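Local coordinates for 5'-methylthioadenosine nucleosidase (Arabidopsis thaliana, PDB 2QTG), which is a nucleosidase of the phosphorylase superfamily and binds MTH within an alpha/beta fold built round a mixed beta-sheet, at residues S28-I33 and L106-I111. Sequence-based numbering, arbitrary orientation.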
loop_
_atom_site.group_PDB
_atom_site.type_symbol
_atom_site.label_atom_id
_atom_site.label_comp_id
_atom_site.label_asym_id
_atom_site.label_seq_id
_atom_site.Cartn_x
_atom_site.Cartn_y
_atom_site.Cartn_z
ATOM N N SER A 28 -21.313 14.249 3.708
ATOM C CA SER A 28 -20.622 13.406 2.722
ATOM C C SER A 28 -19.943 12.135 3.313
ATOM O O SER A 28 -19.145 12.206 4.283
ATOM C CB SER A 28 -19.633 14.280 1.923
ATOM O OG SER A 28 -18.577 13.550 1.385
ATOM N N VAL A 29 -20.291 10.980 2.737
ATOM C CA VAL A 29 -19.746 9.663 3.118
ATOM C C VAL A 29 -19.067 9.022 1.900
ATOM O O VAL A 29 -19.663 8.945 0.813
ATOM C CB VAL A 29 -20.865 8.708 3.617
ATOM C CG1 VAL A 29 -20.330 7.279 3.804
ATOM C CG2 VAL A 29 -21.465 9.217 4.885
ATOM N N VAL A 30 -17.806 8.617 2.060
ATOM C CA VAL A 30 -17.128 7.780 1.085
ATOM C C VAL A 30 -17.052 6.309 1.574
ATOM O O VAL A 30 -16.543 6.026 2.662
ATOM C CB VAL A 30 -15.697 8.310 0.744
ATOM C CG1 VAL A 30 -14.886 7.276 -0.041
ATOM C CG2 VAL A 30 -15.761 9.619 -0.025
ATOM N N PHE A 31 -17.583 5.401 0.770
ATOM C CA PHE A 31 -17.376 3.936 0.923
ATOM C C PHE A 31 -16.159 3.494 0.108
ATOM O O PHE A 31 -16.079 3.743 -1.095
ATOM C CB PHE A 31 -18.575 3.148 0.439
ATOM C CG PHE A 31 -19.702 3.112 1.391
ATOM C CD1 PHE A 31 -20.578 4.208 1.493
ATOM C CD2 PHE A 31 -19.914 1.989 2.196
ATOM C CE1 PHE A 31 -21.632 4.175 2.375
ATOM C CE2 PHE A 31 -20.987 1.945 3.097
ATOM C CZ PHE A 31 -21.833 3.026 3.189
ATOM N N VAL A 32 -15.193 2.861 0.770
ATOM C CA VAL A 32 -14.054 2.254 0.054
ATOM C C VAL A 32 -14.276 0.740 -0.007
ATOM O O VAL A 32 -14.238 0.050 1.031
ATOM C CB VAL A 32 -12.675 2.576 0.752
ATOM C CG1 VAL A 32 -11.547 1.736 0.131
ATOM C CG2 VAL A 32 -12.374 4.077 0.638
ATOM N N ILE A 33 -14.553 0.219 -1.204
ATOM C CA ILE A 33 -14.936 -1.185 -1.317
ATOM C C ILE A 33 -13.999 -1.866 -2.321
ATOM O O ILE A 33 -13.887 -1.430 -3.471
ATOM C CB ILE A 33 -16.460 -1.412 -1.692
ATOM C CG1 ILE A 33 -17.433 -0.702 -0.693
ATOM C CG2 ILE A 33 -16.724 -2.950 -1.812
ATOM C CD1 ILE A 33 -18.966 -0.716 -1.111
ATOM N N LEU A 106 -12.690 14.322 -2.934
ATOM C CA LEU A 106 -14.109 14.301 -2.553
ATOM C C LEU A 106 -14.402 14.914 -1.177
ATOM O O LEU A 106 -15.564 15.203 -0.860
ATOM C CB LEU A 106 -14.674 12.877 -2.646
ATOM C CG LEU A 106 -14.316 12.074 -3.918
ATOM C CD1 LEU A 106 -14.805 10.631 -3.752
ATOM C CD2 LEU A 106 -14.903 12.729 -5.164
ATOM N N LYS A 107 -13.356 15.128 -0.377
ATOM C CA LYS A 107 -13.461 15.759 0.953
ATOM C C LYS A 107 -14.636 15.223 1.815
ATOM O O LYS A 107 -15.497 16.006 2.281
ATOM C CB LYS A 107 -13.504 17.308 0.860
ATOM C CG LYS A 107 -12.449 17.965 -0.103
ATOM C CD LYS A 107 -11.118 18.260 0.590
ATOM C CE LYS A 107 -10.084 18.902 -0.389
ATOM N NZ LYS A 107 -10.410 20.326 -0.722
ATOM N N PRO A 108 -14.650 13.900 2.080
ATOM C CA PRO A 108 -15.756 13.335 2.861
ATOM C C PRO A 108 -15.633 13.677 4.334
ATOM O O PRO A 108 -14.529 13.972 4.798
ATOM C CB PRO A 108 -15.595 11.812 2.685
ATOM C CG PRO A 108 -14.190 11.606 2.297
ATOM C CD PRO A 108 -13.619 12.895 1.743
ATOM N N ASP A 109 -16.755 13.647 5.054
ATOM C CA ASP A 109 -16.740 13.759 6.532
ATOM C C ASP A 109 -16.349 12.446 7.244
ATOM O O ASP A 109 -15.836 12.444 8.365
ATOM C CB ASP A 109 -18.087 14.302 7.019
ATOM C CG ASP A 109 -18.441 15.636 6.369
ATOM O OD1 ASP A 109 -17.661 16.595 6.547
ATOM O OD2 ASP A 109 -19.453 15.716 5.638
ATOM N N ILE A 110 -16.529 11.328 6.556
ATOM C CA ILE A 110 -16.296 10.010 7.139
ATOM C C ILE A 110 -16.068 8.978 6.011
ATOM O O ILE A 110 -16.658 9.062 4.953
ATOM C CB ILE A 110 -17.497 9.629 8.065
ATOM C CG1 ILE A 110 -17.302 8.271 8.768
ATOM C CG2 ILE A 110 -18.812 9.724 7.312
ATOM C CD1 ILE A 110 -18.233 8.081 10.055
ATOM N N ILE A 111 -15.182 8.035 6.252
ATOM C CA ILE A 111 -14.915 6.935 5.335
ATOM C C ILE A 111 -15.476 5.641 5.940
ATOM O O ILE A 111 -15.305 5.395 7.126
ATOM C CB ILE A 111 -13.385 6.724 5.186
ATOM C CG1 ILE A 111 -12.675 7.944 4.627
ATOM C CG2 ILE A 111 -13.015 5.353 4.447
ATOM C CD1 ILE A 111 -13.072 8.321 3.268
#
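Val-29 and Val-30 run parallel to Ile-110 and Ile-111 as neighbouring beta-strands, joined by the bond from Val-30 N to Ile-110 O (3.1 Å, 162° at the hydrogen), which is nearly in line with the carbonyl. One step on, Ile-111 CA makes a CA-H...O contact with Val-30 O. Just before strand 110-119, Asp-109 grips Ser-28 twice: its backbone N donates to Ser-28 O (2.9 Å), while its OD2 takes the N-H of Ser-28 on the anti side of the carboxylate, at 3.1 Å and clearly bent. The same OD2 also accepts from Ser-27 N, so one oxygen collects two successive amides. On one face of the sheet, Val-29 CG2 lies beside Ile-110 CG2 (3.6 Å). On the other, Val-30 CG2 presses tightly on Pro-108 CG (3.4 Å) and also touches Leu-106 CD1, at the end of helix 92-106. CG1 of Ile-111 stands anti to its carbonyl carbon (chi1 -61°), and chi2 of -63° then turns CD1 over to Val-30 CB (3.6 Å), the two side chains lying side by side, while the CG2 branch of Ile-111 reaches Val-32 CG2. Strand 72-78 pairs with the other edge of 28-32, which is thus an inner strand. Strand 72-78, helix 92-106 and strand 110-119 form a right-handed beta-alpha-beta crossover that passes over strand 28-32, part of the alpha/beta core of the phosphorylase superfamily.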